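Local atomic coordinates of gamma-glutamyltranspeptidase (Streptomyces lincolnensis, PDB entry 6J3A), a protein that probably cleaves or transfers gamma-glutamyl groups as an Ntn-hydrolase of the gamma-glutamyltranspeptidase family, a homologue of LmbA of lincomycin biosynthesis. Residues S25-G33 with K125-Y133; P57-L65 with P109-L118. All coordinates share one frame; numbering follows the deposited sequence.

Contact 1 (S25-G33 with K125-Y133)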
ATOM      1  N   SER A  25     -10.427   6.143  -2.064  1.00 25.99           N
ATOM      2  CA  SER A  25     -11.682   6.884  -2.174  1.00 26.10           C
ATOM      3  C   SER A  25     -12.783   6.114  -1.450  1.00 26.72           C
ATOM      4  O   SER A  25     -13.570   6.697  -0.699  1.00 26.54           O
ATOM      5  CB  SER A  25     -12.069   7.120  -3.642  1.00 25.82           C
ATOM      6  OG  SER A  25     -11.148   7.973  -4.302  1.00 24.66           O
ATOM      7  N   ALA A  26     -12.816   4.801  -1.671  1.00 26.83           N
ATOM      8  CA  ALA A  26     -13.728   3.908  -0.950  1.00 27.63           C
ATOM      9  C   ALA A  26     -13.455   3.924   0.559  1.00 28.17           C
ATOM     10  O   ALA A  26     -14.374   3.925   1.373  1.00 28.52           O
ATOM     11  CB  ALA A  26     -13.599   2.496  -1.490  1.00 27.81           C
ATOM     12  N   MET A  27     -12.178   3.953   0.921  1.00 28.46           N
ATOM     13  CA  MET A  27     -11.776   4.019   2.317  1.00 28.48           C
ATOM     14  C   MET A  27     -12.199   5.337   2.949  1.00 28.14           C
ATOM     15  O   MET A  27     -12.608   5.363   4.107  1.00 28.16           O
ATOM     16  CB  MET A  27     -10.267   3.869   2.427  1.00 28.17           C
ATOM     17  CG  MET A  27      -9.763   3.761   3.846  1.00 28.42           C
ATOM     18  SD  MET A  27     -10.235   2.184   4.549  1.00 30.59           S
ATOM     19  CE  MET A  27     -10.005   2.509   6.293  1.00 30.78           C
ATOM     20  N   ALA A  28     -12.080   6.422   2.191  1.00 28.19           N
ATOM     21  CA  ALA A  28     -12.568   7.735   2.628  1.00 29.11           C
ATOM     22  C   ALA A  28     -14.041   7.689   3.062  1.00 29.01           C
ATOM     23  O   ALA A  28     -14.427   8.335   4.028  1.00 28.00           O
ATOM     24  CB  ALA A  28     -12.368   8.772   1.528  1.00 28.55           C
ATOM     25  N   VAL A  29     -14.846   6.912   2.349  1.00 30.03           N
ATOM     26  CA  VAL A  29     -16.252   6.748   2.682  1.00 31.15           C
ATOM     27  C   VAL A  29     -16.416   6.031   4.021  1.00 31.63           C
ATOM     28  O   VAL A  29     -17.273   6.411   4.827  1.00 32.45           O
ATOM     29  CB  VAL A  29     -16.998   6.022   1.547  1.00 31.56           C
ATOM     30  CG1 VAL A  29     -18.416   5.628   1.961  1.00 31.96           C
ATOM     31  CG2 VAL A  29     -17.027   6.917   0.313  1.00 31.27           C
ATOM     32  N   LEU A  30     -15.598   5.012   4.264  1.00 31.08           N
ATOM     33  CA  LEU A  30     -15.615   4.340   5.561  1.00 30.80           C
ATOM     34  C   LEU A  30     -15.256   5.309   6.680  1.00 30.12           C
ATOM     35  O   LEU A  30     -15.979   5.393   7.670  1.00 29.61           O
ATOM     36  CB  LEU A  30     -14.686   3.132   5.571  1.00 30.73           C
ATOM     37  CG  LEU A  30     -15.034   2.002   4.594  1.00 30.57           C
ATOM     38  CD1 LEU A  30     -14.071   0.837   4.781  1.00 29.98           C
ATOM     39  CD2 LEU A  30     -16.468   1.519   4.762  1.00 30.29           C
ATOM     40  N   GLU A  31     -14.193   6.085   6.475  1.00 29.74           N
ATOM     41  CA  GLU A  31     -13.760   7.115   7.430  1.00 30.61           C
ATOM     42  C   GLU A  31     -14.836   8.161   7.751  1.00 31.59           C
ATOM     43  O   GLU A  31     -14.864   8.732   8.839  1.00 31.51           O
ATOM     44  CB  GLU A  31     -12.510   7.835   6.905  1.00 30.21           C
ATOM     45  CG  GLU A  31     -11.253   6.980   6.775  1.00 29.96           C
ATOM     46  CD  GLU A  31     -10.666   6.549   8.107  1.00 29.60           C
ATOM     47  OE1 GLU A  31      -9.654   5.811   8.080  1.00 29.16           O
ATOM     48  OE2 GLU A  31     -11.200   6.934   9.181  1.00 27.99           O
ATOM     49  N   ASP A  32     -15.714   8.392   6.785  1.00 33.74           N
ATOM     50  CA  ASP A  32     -16.811   9.333   6.893  1.00 35.87           C
ATOM     51  C   ASP A  32     -18.106   8.661   7.427  1.00 35.63           C
ATOM     52  O   ASP A  32     -19.194   9.244   7.365  1.00 36.06           O
ATOM     53  CB  ASP A  32     -17.012   9.957   5.496  1.00 38.82           C
ATOM     54  CG  ASP A  32     -17.573  11.372   5.539  1.00 41.90           C
ATOM     55  OD1 ASP A  32     -17.067  12.211   6.323  1.00 45.11           O
ATOM     56  OD2 ASP A  32     -18.503  11.652   4.746  1.00 44.35           O
ATOM     57  N   GLY A  33     -17.984   7.442   7.956  1.00 34.71           N
ATOM     58  CA  GLY A  33     -19.085   6.755   8.633  1.00 34.00           C
ATOM     59  C   GLY A  33     -19.945   5.887   7.734  1.00 33.85           C
ATOM     60  O   GLY A  33     -20.954   5.356   8.177  1.00 34.74           O
ATOM     61  N   LYS A 125     -25.480   6.336   2.635  1.00 37.21           N
ATOM     62  CA  LYS A 125     -25.118   7.674   2.166  1.00 38.14           C
ATOM     63  C   LYS A 125     -25.885   8.085   0.904  1.00 36.88           C
ATOM     64  O   LYS A 125     -26.313   7.218   0.132  1.00 36.93           O
ATOM     65  CB  LYS A 125     -23.614   7.747   1.897  1.00 40.06           C
ATOM     66  CG  LYS A 125     -22.779   7.538   3.150  1.00 42.30           C
ATOM     67  CD  LYS A 125     -21.341   8.026   2.994  1.00 43.90           C
ATOM     68  CE  LYS A 125     -21.127   9.376   3.663  1.00 45.79           C
ATOM     69  NZ  LYS A 125     -21.102   9.249   5.152  1.00 45.67           N
ATOM     70  N   PRO A 126     -26.067   9.407   0.690  1.00 36.33           N
ATOM     71  CA  PRO A 126     -26.691   9.854  -0.557  1.00 35.84           C
ATOM     72  C   PRO A 126     -25.765   9.726  -1.762  1.00 35.55           C
ATOM     73  O   PRO A 126     -24.541   9.655  -1.614  1.00 35.40           O
ATOM     74  CB  PRO A 126     -27.026  11.335  -0.295  1.00 35.60           C
ATOM     75  CG  PRO A 126     -26.698  11.596   1.138  1.00 36.33           C
ATOM     76  CD  PRO A 126     -25.711  10.552   1.547  1.00 36.35           C
ATOM     77  N   LEU A 127     -26.375   9.719  -2.939  1.00 35.28           N
ATOM     78  CA  LEU A 127     -25.667   9.580  -4.204  1.00 36.18           C
ATOM     79  C   LEU A 127     -24.558  10.607  -4.321  1.00 35.81           C
ATOM     80  O   LEU A 127     -23.440  10.284  -4.711  1.00 36.45           O
ATOM     81  CB  LEU A 127     -26.640   9.772  -5.380  1.00 37.74           C
ATOM     82  CG  LEU A 127     -26.577   8.804  -6.570  1.00 38.69           C
ATOM     83  CD1 LEU A 127     -26.986   9.549  -7.833  1.00 39.88           C
ATOM     84  CD2 LEU A 127     -25.224   8.137  -6.771  1.00 38.49           C
ATOM     85  N   ALA A 128     -24.903  11.844  -3.973  1.00 36.74           N
ATOM     86  CA  ALA A 128     -23.981  12.978  -4.014  1.00 37.12           C
ATOM     87  C   ALA A 128     -22.677  12.719  -3.249  1.00 37.30           C
ATOM     88  O   ALA A 128     -21.590  12.869  -3.810  1.00 35.87           O
ATOM     89  CB  ALA A 128     -24.666  14.232  -3.484  1.00 36.43           C
ATOM     90  N   ASP A 129     -22.792  12.307  -1.988  1.00 38.75           N
ATOM     91  CA  ASP A 129     -21.609  12.094  -1.134  1.00 40.34           C
ATOM     92  C   ASP A 129     -20.742  10.935  -1.630  1.00 39.40           C
ATOM     93  O   ASP A 129     -19.515  10.960  -1.496  1.00 40.54           O
ATOM     94  CB  ASP A 129     -22.009  11.834   0.328  1.00 42.66           C
ATOM     95  CG  ASP A 129     -22.816  12.989   0.957  1.00 45.20           C
ATOM     96  OD1 ASP A 129     -23.143  13.974   0.265  1.00 45.66           O
ATOM     97  OD2 ASP A 129     -23.134  12.903   2.167  1.00 47.36           O
ATOM     98  N   VAL A 130     -21.380   9.929  -2.211  1.00 38.11           N
ATOM     99  CA  VAL A 130     -20.671   8.728  -2.596  1.00 38.22           C
ATOM    100  C   VAL A 130     -20.037   8.888  -3.957  1.00 38.98           C
ATOM    101  O   VAL A 130     -19.005   8.277  -4.221  1.00 38.29           O
ATOM    102  CB  VAL A 130     -21.562   7.471  -2.442  1.00 38.28           C
ATOM    103  CG1 VAL A 130     -21.414   6.489  -3.583  1.00 39.19           C
ATOM    104  CG2 VAL A 130     -21.222   6.773  -1.134  1.00 38.76           C
ATOM    105  N   LEU A 131     -20.619   9.711  -4.825  1.00 39.65           N
ATOM    106  CA  LEU A 131     -20.018   9.867  -6.143  1.00 40.46           C
ATOM    107  C   LEU A 131     -19.202  11.167  -6.370  1.00 38.42           C
ATOM    108  O   LEU A 131     -18.666  11.365  -7.458  1.00 39.44           O
ATOM    109  CB  LEU A 131     -21.021   9.497  -7.257  1.00 42.48           C
ATOM    110  CG  LEU A 131     -22.180  10.350  -7.741  1.00 44.00           C
ATOM    111  CD1 LEU A 131     -21.669  11.633  -8.364  1.00 46.72           C
ATOM    112  CD2 LEU A 131     -22.956   9.571  -8.788  1.00 43.70           C
ATOM    113  N   LYS A 132     -19.040  12.001  -5.338  1.00 35.81           N
ATOM    114  CA  LYS A 132     -18.207  13.225  -5.442  1.00 34.23           C
ATOM    115  C   LYS A 132     -16.713  12.972  -5.742  1.00 31.76           C
ATOM    116  O   LYS A 132     -16.032  13.825  -6.298  1.00 30.45           O
ATOM    117  CB  LYS A 132     -18.336  14.086  -4.179  1.00 34.14           C
ATOM    118  CG  LYS A 132     -17.611  13.542  -2.955  1.00 34.97           C
ATOM    119  CD  LYS A 132     -18.060  14.236  -1.677  1.00 35.75           C
ATOM    120  CE  LYS A 132     -17.251  13.772  -0.468  1.00 36.87           C
ATOM    121  NZ  LYS A 132     -18.107  13.526   0.723  1.00 37.32           N
ATOM    122  N   TYR A 133     -16.220  11.803  -5.362  1.00 31.40           N
ATOM    123  CA  TYR A 133     -14.819  11.435  -5.578  1.00 31.78           C
ATOM    124  C   TYR A 133     -14.508  11.327  -7.057  1.00 30.72           C
ATOM    125  O   TYR A 133     -13.576  11.960  -7.536  1.00 30.13           O
ATOM    126  CB  TYR A 133     -14.493  10.116  -4.871  1.00 32.97           C
ATOM    127  CG  TYR A 133     -14.710  10.212  -3.384  1.00 34.33           C
ATOM    128  CD1 TYR A 133     -13.790  10.871  -2.572  1.00 35.61           C
ATOM    129  CD2 TYR A 133     -15.863   9.704  -2.794  1.00 34.78           C
ATOM    130  CE1 TYR A 133     -13.995  10.995  -1.206  1.00 35.64           C
ATOM    131  CE2 TYR A 133     -16.078   9.821  -1.430  1.00 35.80           C
ATOM    132  CZ  TYR A 133     -15.140  10.468  -0.639  1.00 35.90           C
ATOM    133  OH  TYR A 133     -15.344  10.589   0.718  1.00 36.37           O
TER
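The Y133 ring has the S25 carbonyl oxygen lying over the middle of one face, 4.0 Å from its plane, and K132 CG over the other; R617 of the second subunit also packs on Y133. The methyls of A28 and V29 approach the ring obliquely: V29 CG2 comes to 3.5 Å from Y133 CE2, and A28 CB to 3.6 Å from Y133 OH. The other branch of V29, CG1, is anti to its own backbone N (chi1 170°) and thus turns to the aliphatic chain of K125, 3.9 Å from CD. Beyond that point K125 bends at chi3 and chi4, bringing NZ to D32 O at 2.9 Å, above the carbonyl plane, with D32 OD2 forming a longer salt bridge at 3.6 Å. A methionine here would probably leave the D32 carboxylate without this salt bridge and the D32 carbonyl without the ammonium donor. The lysine meets the helix just where it ends in a Schellman motif, with G33 at positive phi and G33 N bonded to L30 O. The arrangement is that of a roughly antiparallel helix pair, 144° between the N-to-C directions of the two short segments, within the helical layer of the fold.

Contact 2 (P57-L65 with P109-L118)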
ATOM      1  N   PRO A  57     -19.018   3.506 -17.116  1.00 23.25           N
ATOM      2  CA  PRO A  57     -20.367   3.495 -16.541  1.00 24.45           C
ATOM      3  C   PRO A  57     -21.442   2.686 -17.298  1.00 25.59           C
ATOM      4  O   PRO A  57     -22.370   2.187 -16.667  1.00 25.25           O
ATOM      5  CB  PRO A  57     -20.745   4.987 -16.489  1.00 24.60           C
ATOM      6  CG  PRO A  57     -19.452   5.714 -16.524  1.00 24.40           C
ATOM      7  CD  PRO A  57     -18.568   4.879 -17.401  1.00 24.04           C
ATOM      8  N   ALA A  58     -21.305   2.548 -18.618  1.00 27.79           N
ATOM      9  CA  ALA A  58     -22.249   1.770 -19.436  1.00 28.82           C
ATOM     10  C   ALA A  58     -21.826   0.304 -19.622  1.00 30.78           C
ATOM     11  O   ALA A  58     -22.346  -0.397 -20.494  1.00 31.25           O
ATOM     12  CB  ALA A  58     -22.449   2.438 -20.783  1.00 29.04           C
ATOM     13  N   GLY A  59     -20.892  -0.157 -18.794  1.00 32.01           N
ATOM     14  CA  GLY A  59     -20.497  -1.559 -18.748  1.00 31.90           C
ATOM     15  C   GLY A  59     -21.364  -2.365 -17.790  1.00 32.00           C
ATOM     16  O   GLY A  59     -22.571  -2.124 -17.669  1.00 30.32           O
ATOM     17  N   GLU A  60     -20.726  -3.308 -17.096  1.00 32.27           N
ATOM     18  CA  GLU A  60     -21.405  -4.335 -16.298  1.00 32.61           C
ATOM     19  C   GLU A  60     -20.710  -4.552 -14.988  1.00 32.06           C
ATOM     20  O   GLU A  60     -19.569  -4.155 -14.828  1.00 32.08           O
ATOM     21  CB  GLU A  60     -21.360  -5.684 -17.013  1.00 33.33           C
ATOM     22  CG  GLU A  60     -21.949  -5.653 -18.399  1.00 34.95           C
ATOM     23  CD  GLU A  60     -20.962  -5.550 -19.534  1.00 34.58           C
ATOM     24  OE1 GLU A  60     -21.476  -5.364 -20.643  1.00 35.75           O
ATOM     25  OE2 GLU A  60     -19.727  -5.652 -19.355  1.00 34.26           O
ATOM     26  N   VAL A  61     -21.397  -5.234 -14.076  1.00 31.58           N
ATOM     27  CA  VAL A  61     -20.795  -5.689 -12.830  1.00 31.50           C
ATOM     28  C   VAL A  61     -21.654  -6.776 -12.165  1.00 31.55           C
ATOM     29  O   VAL A  61     -22.850  -6.582 -11.979  1.00 32.49           O
ATOM     30  CB  VAL A  61     -20.543  -4.513 -11.844  1.00 30.71           C
ATOM     31  CG1 VAL A  61     -21.834  -3.839 -11.404  1.00 30.04           C
ATOM     32  CG2 VAL A  61     -19.764  -4.992 -10.633  1.00 31.83           C
ATOM     33  N   PRO A  62     -21.053  -7.936 -11.839  1.00 32.08           N
ATOM     34  CA  PRO A  62     -21.607  -8.813 -10.794  1.00 32.71           C
ATOM     35  C   PRO A  62     -21.134  -8.372  -9.414  1.00 32.85           C
ATOM     36  O   PRO A  62     -19.946  -8.141  -9.230  1.00 33.37           O
ATOM     37  CB  PRO A  62     -21.023 -10.201 -11.115  1.00 31.93           C
ATOM     38  CG  PRO A  62     -20.224 -10.053 -12.363  1.00 33.11           C
ATOM     39  CD  PRO A  62     -19.973  -8.595 -12.590  1.00 32.71           C
ATOM     40  N   ILE A  63     -22.047  -8.271  -8.455  1.00 32.89           N
ATOM     41  CA  ILE A  63     -21.675  -7.932  -7.083  1.00 32.58           C
ATOM     42  C   ILE A  63     -22.063  -9.072  -6.145  1.00 32.21           C
ATOM     43  O   ILE A  63     -23.209  -9.512  -6.146  1.00 32.43           O
ATOM     44  CB  ILE A  63     -22.349  -6.631  -6.613  1.00 33.38           C
ATOM     45  CG1 ILE A  63     -22.135  -5.509  -7.637  1.00 33.66           C
ATOM     46  CG2 ILE A  63     -21.803  -6.215  -5.247  1.00 33.58           C
ATOM     47  CD1 ILE A  63     -23.041  -4.313  -7.425  1.00 33.46           C
ATOM     48  N   LEU A  64     -21.095  -9.541  -5.359  1.00 30.82           N
ATOM     49  CA  LEU A  64     -21.342 -10.484  -4.273  1.00 29.37           C
ATOM     50  C   LEU A  64     -21.343  -9.733  -2.961  1.00 29.43           C
ATOM     51  O   LEU A  64     -20.339  -9.130  -2.600  1.00 29.68           O
ATOM     52  CB  LEU A  64     -20.246 -11.536  -4.220  1.00 28.63           C
ATOM     53  CG  LEU A  64     -20.451 -12.755  -5.107  1.00 28.88           C
ATOM     54  CD1 LEU A  64     -19.145 -13.516  -5.227  1.00 28.41           C
ATOM     55  CD2 LEU A  64     -21.536 -13.653  -4.538  1.00 28.69           C
ATOM     56  N   LEU A  65     -22.448  -9.800  -2.234  1.00 28.74           N
ATOM     57  CA  LEU A  65     -22.545  -9.133  -0.947  1.00 29.64           C
ATOM     58  C   LEU A  65     -22.753 -10.161   0.168  1.00 30.11           C
ATOM     59  O   LEU A  65     -23.387 -11.198  -0.033  1.00 30.15           O
ATOM     60  CB  LEU A  65     -23.639  -8.059  -0.948  1.00 29.73           C
ATOM     61  CG  LEU A  65     -25.035  -8.357  -1.510  1.00 30.67           C
ATOM     62  CD1 LEU A  65     -26.056  -7.403  -0.895  1.00 31.14           C
ATOM     63  CD2 LEU A  65     -25.097  -8.254  -3.032  1.00 30.67           C
ATOM     64  N   PRO A 109     -26.718  -1.618 -20.863  1.00 29.59           N
ATOM     65  CA  PRO A 109     -25.816  -1.303 -19.740  1.00 29.95           C
ATOM     66  C   PRO A 109     -26.406  -1.666 -18.382  1.00 29.99           C
ATOM     67  O   PRO A 109     -27.519  -1.246 -18.070  1.00 32.68           O
ATOM     68  CB  PRO A 109     -25.613   0.203 -19.860  1.00 29.97           C
ATOM     69  CG  PRO A 109     -25.799   0.482 -21.313  1.00 30.34           C
ATOM     70  CD  PRO A 109     -26.829  -0.495 -21.807  1.00 29.72           C
ATOM     71  N   GLY A 110     -25.673  -2.455 -17.602  1.00 29.08           N
ATOM     72  CA  GLY A 110     -26.186  -3.008 -16.345  1.00 29.00           C
ATOM     73  C   GLY A 110     -25.554  -2.516 -15.055  1.00 28.82           C
ATOM     74  O   GLY A 110     -26.161  -2.606 -13.980  1.00 29.59           O
ATOM     75  N   ALA A 111     -24.336  -1.994 -15.151  1.00 27.86           N
ATOM     76  CA  ALA A 111     -23.585  -1.569 -13.980  1.00 26.76           C
ATOM     77  C   ALA A 111     -24.254  -0.442 -13.202  1.00 26.14           C
ATOM     78  O   ALA A 111     -24.341  -0.502 -11.983  1.00 25.83           O
ATOM     79  CB  ALA A 111     -22.182  -1.155 -14.391  1.00 26.55           C
ATOM     80  N   PHE A 112     -24.721   0.583 -13.898  1.00 26.46           N
ATOM     81  CA  PHE A 112     -25.268   1.735 -13.208  1.00 27.07           C
ATOM     82  C   PHE A 112     -26.425   1.366 -12.288  1.00 27.58           C
ATOM     83  O   PHE A 112     -26.407   1.700 -11.104  1.00 26.77           O
ATOM     84  CB  PHE A 112     -25.729   2.822 -14.162  1.00 26.64           C
ATOM     85  CG  PHE A 112     -26.228   4.042 -13.446  1.00 25.65           C
ATOM     86  CD1 PHE A 112     -25.342   4.987 -12.969  1.00 25.57           C
ATOM     87  CD2 PHE A 112     -27.583   4.215 -13.200  1.00 25.68           C
ATOM     88  CE1 PHE A 112     -25.800   6.102 -12.280  1.00 25.22           C
ATOM     89  CE2 PHE A 112     -28.051   5.327 -12.518  1.00 25.30           C
ATOM     90  CZ  PHE A 112     -27.155   6.270 -12.051  1.00 25.11           C
ATOM     91  N   ASP A 113     -27.425   0.689 -12.839  1.00 29.19           N
ATOM     92  CA  ASP A 113     -28.604   0.312 -12.051  1.00 30.71           C
ATOM     93  C   ASP A 113     -28.229  -0.585 -10.866  1.00 30.62           C
ATOM     94  O   ASP A 113     -28.796  -0.449  -9.780  1.00 33.15           O
ATOM     95  CB  ASP A 113     -29.663  -0.379 -12.909  1.00 31.46           C
ATOM     96  CG  ASP A 113     -31.028  -0.388 -12.240  1.00 32.35           C
ATOM     97  OD1 ASP A 113     -31.639   0.704 -12.110  1.00 33.04           O
ATOM     98  OD2 ASP A 113     -31.490  -1.477 -11.821  1.00 31.97           O
ATOM     99  N   ALA A 114     -27.270  -1.482 -11.087  1.00 28.97           N
ATOM    100  CA  ALA A 114     -26.748  -2.348 -10.041  1.00 28.79           C
ATOM    101  C   ALA A 114     -26.168  -1.576  -8.863  1.00 28.88           C
ATOM    102  O   ALA A 114     -26.495  -1.872  -7.721  1.00 30.50           O
ATOM    103  CB  ALA A 114     -25.705  -3.295 -10.610  1.00 29.27           C
ATOM    104  N   TRP A 115     -25.320  -0.589  -9.135  1.00 28.97           N
ATOM    105  CA  TRP A 115     -24.740   0.239  -8.068  1.00 28.65           C
ATOM    106  C   TRP A 115     -25.801   1.097  -7.376  1.00 30.00           C
ATOM    107  O   TRP A 115     -25.685   1.395  -6.182  1.00 30.79           O
ATOM    108  CB  TRP A 115     -23.621   1.140  -8.614  1.00 27.44           C
ATOM    109  CG  TRP A 115     -22.398   0.398  -9.075  1.00 26.29           C
ATOM    110  CD1 TRP A 115     -21.850   0.405 -10.331  1.00 26.27           C
ATOM    111  CD2 TRP A 115     -21.566  -0.457  -8.283  1.00 25.28           C
ATOM    112  NE1 TRP A 115     -20.727  -0.394 -10.369  1.00 25.47           N
ATOM    113  CE2 TRP A 115     -20.535  -0.936  -9.125  1.00 25.17           C
ATOM    114  CE3 TRP A 115     -21.589  -0.862  -6.943  1.00 24.95           C
ATOM    115  CZ2 TRP A 115     -19.541  -1.794  -8.672  1.00 24.99           C
ATOM    116  CZ3 TRP A 115     -20.594  -1.717  -6.491  1.00 25.48           C
ATOM    117  CH2 TRP A 115     -19.584  -2.177  -7.356  1.00 25.11           C
ATOM    118  N   MET A 116     -26.823   1.498  -8.128  1.00 30.98           N
ATOM    119  CA  MET A 116     -27.928   2.261  -7.567  1.00 32.58           C
ATOM    120  C   MET A 116     -28.733   1.382  -6.637  1.00 32.65           C
ATOM    121  O   MET A 116     -29.152   1.831  -5.582  1.00 31.27           O
ATOM    122  CB  MET A 116     -28.845   2.818  -8.665  1.00 33.69           C
ATOM    123  CG  MET A 116     -28.300   3.998  -9.451  1.00 34.11           C
ATOM    124  SD  MET A 116     -27.522   5.294  -8.472  1.00 33.94           S
ATOM    125  CE  MET A 116     -25.812   4.776  -8.593  1.00 33.77           C
ATOM    126  N   LEU A 117     -28.960   0.134  -7.043  1.00 33.92           N
ATOM    127  CA  LEU A 117     -29.686  -0.816  -6.198  1.00 35.49           C
ATOM    128  C   LEU A 117     -28.934  -1.070  -4.904  1.00 35.41           C
ATOM    129  O   LEU A 117     -29.524  -1.047  -3.821  1.00 36.20           O
ATOM    130  CB  LEU A 117     -29.926  -2.158  -6.905  1.00 36.31           C
ATOM    131  CG  LEU A 117     -31.337  -2.473  -7.418  1.00 37.84           C
ATOM    132  CD1 LEU A 117     -31.392  -3.928  -7.845  1.00 38.04           C
ATOM    133  CD2 LEU A 117     -32.448  -2.223  -6.407  1.00 38.24           C
ATOM    134  N   LEU A 118     -27.633  -1.316  -5.031  1.00 34.24           N
ATOM    135  CA  LEU A 118     -26.776  -1.532  -3.871  1.00 33.47           C
ATOM    136  C   LEU A 118     -26.865  -0.365  -2.894  1.00 31.80           C
ATOM    137  O   LEU A 118     -27.149  -0.552  -1.715  1.00 31.63           O
ATOM    138  CB  LEU A 118     -25.329  -1.756  -4.305  1.00 33.50           C
ATOM    139  CG  LEU A 118     -24.417  -2.324  -3.207  1.00 34.13           C
ATOM    140  CD1 LEU A 118     -24.779  -3.750  -2.811  1.00 34.65           C
ATOM    141  CD2 LEU A 118     -22.974  -2.280  -3.666  1.00 34.60           C
TER
HETATM  142  O   HOH W   1     -24.302   0.558 -16.912  1.00 29.60           O
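P57 and A58 bring the 57-65 segment against the start of helix 111-118, opening a strand-on-helix layer of the kind that builds the αββα sandwich of Ntn hydrolases. A water accepts a hydrogen bond from F112 N in the first turn of the helix, and the A58 methyl rests on the P109 ring, CB to CG 3.9 Å. G59 then turns its carbonyl to the helix N-terminus, where its O accepts two backbone bonds: from G110 N, almost in line with the C=O, and from A111 N, tilted 31° from the carbonyl plane, each 3.1 Å long. This double grip ties the loop to the first residues of the helix. The E60 side chain turns the other way, its carboxylate paired with R459. From V61 the strand runs roughly parallel to the helix, at 23°. The two V61 methyls divide their work: CG1, in the crowded position between N and the carbonyl carbon (chi1 63°), sits 3.6 Å above the plane of the W115 indole near its rim and also meets A111 and A114, while CG2 reaches W115 CZ2. I63 comes to the same indole face, its CD1 making a CH-pi contact 3.9 Å from the centroid of the six-membered ring. The A44 and A436 side chains also touch W115, so helix 36-50 and strand 433-436 help enclose the indole. Farthest along, L65 points to the helix and its CD1 lies 4.3 Å from L118 CD1.

In the fold
Contact 2 is nested inside the loop closed by contact 1: along the chain come 25-33, 57-65, 109-118 and then 125-133. Their centres lie about 17 Å apart, on the same side of the chain's centre, contact 2 deeply buried and contact 1 nearer the surface and the second subunit. Helix 111-122 of contact 2 is followed directly by helix 127-140 of contact 1, and the two touch where L127 CD2 meets M116 CE at 3.9 Å. Helix 36-50 adds a second connection, packing on V29, V130 and Y133 as well as on F112 and W115. The helical layer resting on strand 61-66 is thereby continued outward to the subunit interface.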